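Local coordinates for trans-2-enoyl-CoA reductase [NADH] (Treponema denticola ATCC 35405, PDB 4GGO), which catalyses the NADH-dependent reduction of the carbon-carbon double bond of crotonyl-CoA to give butyryl-CoA, a step of bacterial fatty acid synthesis, at residues K37-E42 / L318-L323; E358-E363 / S367-A372. All coordinates share one frame; numbering follows the deposited sequence.

Contact 1 of 2, residues K37-E42 / L318-L323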
loop_
_atom_site.group_PDB
_atom_site.type_symbol
_atom_site.label_atom_id
_atom_site.label_comp_id
_atom_site.label_asym_id
_atom_site.label_seq_id
_atom_site.Cartn_x
_atom_site.Cartn_y
_atom_site.Cartn_z
ATOM N N LYS A 37 -10.514 -17.550 3.666
ATOM C CA LYS A 37 -11.498 -17.607 4.743
ATOM C C LYS A 37 -12.403 -16.382 4.742
ATOM O O LYS A 37 -13.541 -16.444 5.201
ATOM C CB LYS A 37 -10.809 -17.721 6.102
ATOM C CG LYS A 37 -9.957 -18.961 6.277
ATOM C CD LYS A 37 -9.360 -19.008 7.674
ATOM C CE LYS A 37 -8.467 -20.223 7.848
ATOM N NZ LYS A 37 -9.195 -21.489 7.562
ATOM N N ARG A 38 -11.890 -15.266 4.233
ATOM C CA ARG A 38 -12.633 -14.011 4.247
ATOM C C ARG A 38 -13.574 -13.901 3.052
ATOM O O ARG A 38 -14.748 -13.559 3.201
ATOM C CB ARG A 38 -11.671 -12.822 4.276
ATOM C CG ARG A 38 -12.353 -11.467 4.240
ATOM C CD ARG A 38 -13.298 -11.294 5.416
ATOM N NE ARG A 38 -13.918 -9.973 5.429
ATOM C CZ ARG A 38 -15.025 -9.660 4.764
ATOM N NH1 ARG A 38 -15.636 -10.575 4.021
ATOM N NH2 ARG A 38 -15.521 -8.431 4.837
ATOM N N ILE A 39 -13.052 -14.191 1.867
ATOM C CA ILE A 39 -13.853 -14.144 0.652
ATOM C C ILE A 39 -14.431 -15.527 0.363
ATOM O O ILE A 39 -13.884 -16.290 -0.435
ATOM C CB ILE A 39 -13.021 -13.662 -0.552
ATOM C CG1 ILE A 39 -12.229 -12.404 -0.184
ATOM C CG2 ILE A 39 -13.916 -13.389 -1.749
ATOM C CD1 ILE A 39 -13.100 -11.219 0.171
ATOM N N THR A 40 -15.533 -15.846 1.032
ATOM C CA THR A 40 -16.177 -17.145 0.877
ATOM C C THR A 40 -17.214 -17.120 -0.236
ATOM O O THR A 40 -17.541 -16.060 -0.770
ATOM C CB THR A 40 -16.883 -17.581 2.173
ATOM O OG1 THR A 40 -17.976 -16.693 2.444
ATOM C CG2 THR A 40 -15.915 -17.561 3.343
ATOM N N ALA A 41 -17.734 -18.296 -0.574
ATOM C CA ALA A 41 -18.781 -18.417 -1.582
ATOM C C ALA A 41 -19.998 -17.581 -1.202
ATOM O O ALA A 41 -20.674 -17.022 -2.064
ATOM C CB ALA A 41 -19.172 -19.876 -1.763
ATOM N N GLU A 42 -20.266 -17.492 0.097
ATOM C CA GLU A 42 -21.388 -16.707 0.596
ATOM C C GLU A 42 -21.159 -15.203 0.458
ATOM O O GLU A 42 -22.079 -14.459 0.116
ATOM C CB GLU A 42 -21.711 -17.077 2.048
ATOM C CG GLU A 42 -22.669 -16.120 2.753
ATOM C CD GLU A 42 -24.024 -16.000 2.067
ATOM O OE1 GLU A 42 -24.358 -16.855 1.216
ATOM O OE2 GLU A 42 -24.762 -15.044 2.385
ATOM N N LEU A 318 -12.446 -4.009 1.088
ATOM C CA LEU A 318 -12.579 -3.141 -0.079
ATOM C C LEU A 318 -13.262 -3.857 -1.245
ATOM O O LEU A 318 -14.193 -3.327 -1.847
ATOM C CB LEU A 318 -11.208 -2.628 -0.521
ATOM C CG LEU A 318 -11.168 -1.842 -1.835
ATOM C CD1 LEU A 318 -11.906 -0.515 -1.703
ATOM C CD2 LEU A 318 -9.730 -1.622 -2.285
ATOM N N TYR A 319 -12.791 -5.060 -1.561
ATOM C CA TYR A 319 -13.367 -5.848 -2.647
ATOM C C TYR A 319 -14.807 -6.251 -2.344
ATOM O O TYR A 319 -15.705 -6.071 -3.168
ATOM C CB TYR A 319 -12.533 -7.108 -2.894
ATOM C CG TYR A 319 -11.351 -6.932 -3.828
ATOM C CD1 TYR A 319 -10.227 -6.214 -3.439
ATOM C CD2 TYR A 319 -11.350 -7.514 -5.090
ATOM C CE1 TYR A 319 -9.141 -6.065 -4.293
ATOM C CE2 TYR A 319 -10.272 -7.371 -5.947
ATOM C CZ TYR A 319 -9.169 -6.647 -5.543
ATOM O OH TYR A 319 -8.095 -6.505 -6.395
ATOM N N ALA A 320 -15.021 -6.792 -1.151
ATOM C CA ALA A 320 -16.311 -7.365 -0.786
ATOM C C ALA A 320 -17.383 -6.324 -0.469
ATOM O O ALA A 320 -18.563 -6.538 -0.750
ATOM C CB ALA A 320 -16.144 -8.323 0.383
ATOM N N GLU A 321 -16.976 -5.200 0.113
ATOM C CA GLU A 321 -17.937 -4.225 0.625
ATOM C C GLU A 321 -17.933 -2.881 -0.105
ATOM O O GLU A 321 -18.644 -1.959 0.294
ATOM C CB GLU A 321 -17.723 -4.007 2.125
ATOM C CG GLU A 321 -18.127 -5.185 2.997
ATOM C CD GLU A 321 -19.624 -5.247 3.237
ATOM O OE1 GLU A 321 -20.077 -4.769 4.300
ATOM O OE2 GLU A 321 -20.349 -5.771 2.366
ATOM N N ARG A 322 -17.134 -2.766 -1.161
ATOM C CA ARG A 322 -17.119 -1.547 -1.969
ATOM C C ARG A 322 -17.200 -1.856 -3.462
ATOM O O ARG A 322 -18.132 -1.434 -4.145
ATOM C CB ARG A 322 -15.868 -0.708 -1.688
ATOM C CG ARG A 322 -15.739 -0.196 -0.262
ATOM C CD ARG A 322 -16.831 0.806 0.082
ATOM N NE ARG A 322 -16.562 1.484 1.347
ATOM C CZ ARG A 322 -16.822 0.965 2.542
ATOM N NH1 ARG A 322 -17.359 -0.242 2.638
ATOM N NH2 ARG A 322 -16.542 1.652 3.642
ATOM N N LEU A 323 -16.214 -2.596 -3.962
ATOM C CA LEU A 323 -16.103 -2.859 -5.392
ATOM C C LEU A 323 -17.130 -3.873 -5.888
ATOM O O LEU A 323 -17.799 -3.646 -6.896
ATOM C CB LEU A 323 -14.690 -3.336 -5.739
ATOM C CG LEU A 323 -13.537 -2.423 -5.315
ATOM C CD1 LEU A 323 -12.203 -3.007 -5.756
ATOM C CD2 LEU A 323 -13.727 -1.021 -5.875
#
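Arg38, in the last turn of helix 21-38, reaches over to Ala320 of helix 311-323, its NH1 standing 4.3 Å from Ala320 CB and the guanidinium plane oblique to the methyl. CG is anti to the backbone N (chi1 178°) and the chain then bends at chi2, which carries the planar head toward helix 311-323. The carboxylate of Glu321 has the opposite charge but remains at a distance, with OE1 5.9 Å from Arg38 NH2, so any attraction is probably long-range. Ile39 follows, the first residue to leave helical geometry, and brings CD1 to 4.2 Å from Ala320 CB. A small methyl suits position 320, where two longer side chains converge. Both Ile39 and Ala320 also pack on Tyr74, so the end of helix 21-38, the link into helix 41-44, and helices 61-74 and 311-323 come together here in the Rossmann-type fold, whose NAD(+)-binding loops at the strand ends lie elsewhere. Thr40 then serves as N-cap of helix 41-44, a task for which a short hydroxyl side chain is well fitted: its OG1 accepts a hydrogen bond from Val43 N, and the Val43 side chain touches Arg38 and Ala320. Further on, the carbonyl O of Glu42 is hydrogen-bonded by Lys326 NZ.

Contact 2 of 2, residues E358-E363 / S367-A372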
loop_
_atom_site.group_PDB
_atom_site.type_symbol
_atom_site.label_atom_id
_atom_site.label_comp_id
_atom_site.label_asym_id
_atom_site.label_seq_id
_atom_site.Cartn_x
_atom_site.Cartn_y
_atom_site.Cartn_z
ATOM N N GLU A 358 -2.416 12.016 24.669
ATOM C CA GLU A 358 -2.118 13.030 25.678
ATOM C C GLU A 358 -1.581 12.426 26.974
ATOM O O GLU A 358 -0.923 13.110 27.758
ATOM C CB GLU A 358 -3.360 13.873 25.980
ATOM C CG GLU A 358 -3.751 14.837 24.871
ATOM C CD GLU A 358 -4.959 15.681 25.234
ATOM O OE1 GLU A 358 -5.564 15.433 26.299
ATOM O OE2 GLU A 358 -5.303 16.595 24.454
ATOM N N LYS A 359 -1.858 11.146 27.193
ATOM C CA LYS A 359 -1.478 10.487 28.439
ATOM C C LYS A 359 -0.177 9.695 28.318
ATOM O O LYS A 359 0.394 9.271 29.323
ATOM C CB LYS A 359 -2.608 9.571 28.919
ATOM C CG LYS A 359 -3.940 10.279 29.089
ATOM C CD LYS A 359 -5.049 9.298 29.421
ATOM C CE LYS A 359 -6.394 10.000 29.528
ATOM N NZ LYS A 359 -6.412 11.007 30.625
ATOM N N VAL A 360 0.287 9.500 27.088
ATOM C CA VAL A 360 1.502 8.726 26.849
ATOM C C VAL A 360 2.738 9.405 27.432
ATOM O O VAL A 360 2.956 10.598 27.234
ATOM C CB VAL A 360 1.728 8.471 25.342
ATOM C CG1 VAL A 360 3.052 7.763 25.110
ATOM C CG2 VAL A 360 0.587 7.653 24.769
ATOM N N THR A 361 3.531 8.632 28.169
ATOM C CA THR A 361 4.808 9.097 28.693
ATOM C C THR A 361 5.873 8.038 28.433
ATOM O O THR A 361 5.575 6.970 27.898
ATOM C CB THR A 361 4.738 9.381 30.203
ATOM O OG1 THR A 361 4.277 8.210 30.886
ATOM C CG2 THR A 361 3.788 10.535 30.492
ATOM N N GLY A 362 7.110 8.335 28.816
ATOM C CA GLY A 362 8.209 7.406 28.624
ATOM C C GLY A 362 8.059 6.133 29.434
ATOM O O GLY A 362 8.560 5.076 29.047
ATOM N N GLU A 363 7.358 6.229 30.559
ATOM C CA GLU A 363 7.201 5.089 31.457
ATOM C C GLU A 363 6.030 4.171 31.102
ATOM O O GLU A 363 6.024 3.000 31.479
ATOM C CB GLU A 363 7.089 5.565 32.912
ATOM C CG GLU A 363 6.196 6.783 33.117
ATOM C CD GLU A 363 4.735 6.426 33.343
ATOM O OE1 GLU A 363 3.895 7.351 33.371
ATOM O OE2 GLU A 363 4.426 5.225 33.501
ATOM N N SER A 367 2.898 0.091 27.597
ATOM C CA SER A 367 1.653 -0.375 28.199
ATOM C C SER A 367 0.428 0.347 27.636
ATOM O O SER A 367 -0.614 -0.268 27.413
ATOM C CB SER A 367 1.704 -0.206 29.721
ATOM O OG SER A 367 0.502 -0.650 30.324
ATOM N N LEU A 368 0.561 1.650 27.408
ATOM C CA LEU A 368 -0.556 2.468 26.945
ATOM C C LEU A 368 -0.847 2.306 25.455
ATOM O O LEU A 368 -2.001 2.380 25.033
ATOM C CB LEU A 368 -0.308 3.945 27.261
ATOM C CG LEU A 368 -1.164 4.576 28.360
ATOM C CD1 LEU A 368 -0.889 3.923 29.707
ATOM C CD2 LEU A 368 -0.930 6.078 28.425
ATOM N N THR A 369 0.198 2.098 24.660
ATOM C CA THR A 369 0.034 1.966 23.215
ATOM C C THR A 369 0.497 0.604 22.717
ATOM O O THR A 369 1.140 -0.152 23.447
ATOM C CB THR A 369 0.801 3.060 22.448
ATOM O OG1 THR A 369 2.212 2.866 22.608
ATOM C CG2 THR A 369 0.418 4.441 22.960
ATOM N N ASP A 370 0.172 0.296 21.467
ATOM C CA ASP A 370 0.551 -0.979 20.875
ATOM C C ASP A 370 1.899 -0.868 20.174
ATOM O O ASP A 370 1.990 -0.998 18.951
ATOM C CB ASP A 370 -0.522 -1.457 19.894
ATOM C CG ASP A 370 -0.313 -2.895 19.457
ATOM O OD1 ASP A 370 0.440 -3.620 20.140
ATOM O OD2 ASP A 370 -0.909 -3.300 18.434
ATOM N N LEU A 371 2.946 -0.621 20.956
ATOM C CA LEU A 371 4.300 -0.574 20.422
ATOM C C LEU A 371 4.705 -1.954 19.919
ATOM O O LEU A 371 5.480 -2.075 18.974
ATOM C CB LEU A 371 5.286 -0.085 21.484
ATOM C CG LEU A 371 5.124 1.366 21.944
ATOM C CD1 LEU A 371 6.236 1.751 22.907
ATOM C CD2 LEU A 371 5.093 2.308 20.749
ATOM N N ALA A 372 4.169 -2.989 20.558
ATOM C CA ALA A 372 4.420 -4.365 20.145
ATOM C C ALA A 372 3.862 -4.622 18.750
ATOM O O ALA A 372 4.532 -5.212 17.902
ATOM C CB ALA A 372 3.815 -5.338 21.147
#
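Val360 and Thr369 meet methyl to methyl, their side chains crossing at about a right angle, with Val360 CG2 3.7 Å from Thr369 CG2. The valine's first torsion (chi1 175°) sets CG1 anti to the backbone N and turns CG2, anti to the carbonyl carbon, to the threonine. Threonine suits its place because its two branches do different work: the methyl joins the apolar contact, while OG1 hydrogen-bonds Ala365 O, back in helix 365-368, at whose end the threonine sits. Leu368 approaches from beside this pair. Its CD2 lies against the backbone of Lys359, 3.6 Å from the carbonyl O. The same methyl reaches Lys359 CB at 3.9 Å and also touches Val360 CG2, so the leucine packs on both main chain and aliphatic carbon. The lysine offers only the base of its side chain, its long chain leading the ammonium away from the contact. Lys359 O also accepts a hydrogen bond from Asn364 ND2, while Asn364 OD1 takes Thr361 N, so one amide braces the turn from within. Thr361 OG1 donates to Glu363 OE1 over 2.7 Å, meeting the carboxylate from above its plane. Thr369 also packs on Ala296 and Ser297 of helix 291-305, and Asp370 N-caps helix 371-380. The whole is a compact helix-loop-helix connection: the chain leaving helix 347-359 turns back, and Lys359 and Val360 pack against Leu368 and Thr369 at the end of helix 365-368.

The two contacts share no helix or strand and lie far apart, their centres 35 Å from each other and their nearest atoms about 20 Å. Contact 1 is the more buried and spans long sequence distance, bringing a helix end from the NAD(P)H-binding region against a helix of the catalytic region. Contact 2 is local and only partly buried, farther from the centre of the chain, and joins elements that are neighbours in sequence. Both include a methyl-to-methyl touch just past a helix end, next to a capping residue (Thr40, Asp370). Contact 1 lets a charged guanidinium share a methyl with isoleucine, whereas contact 2 sets branched aliphatic groups against each other and against backbone.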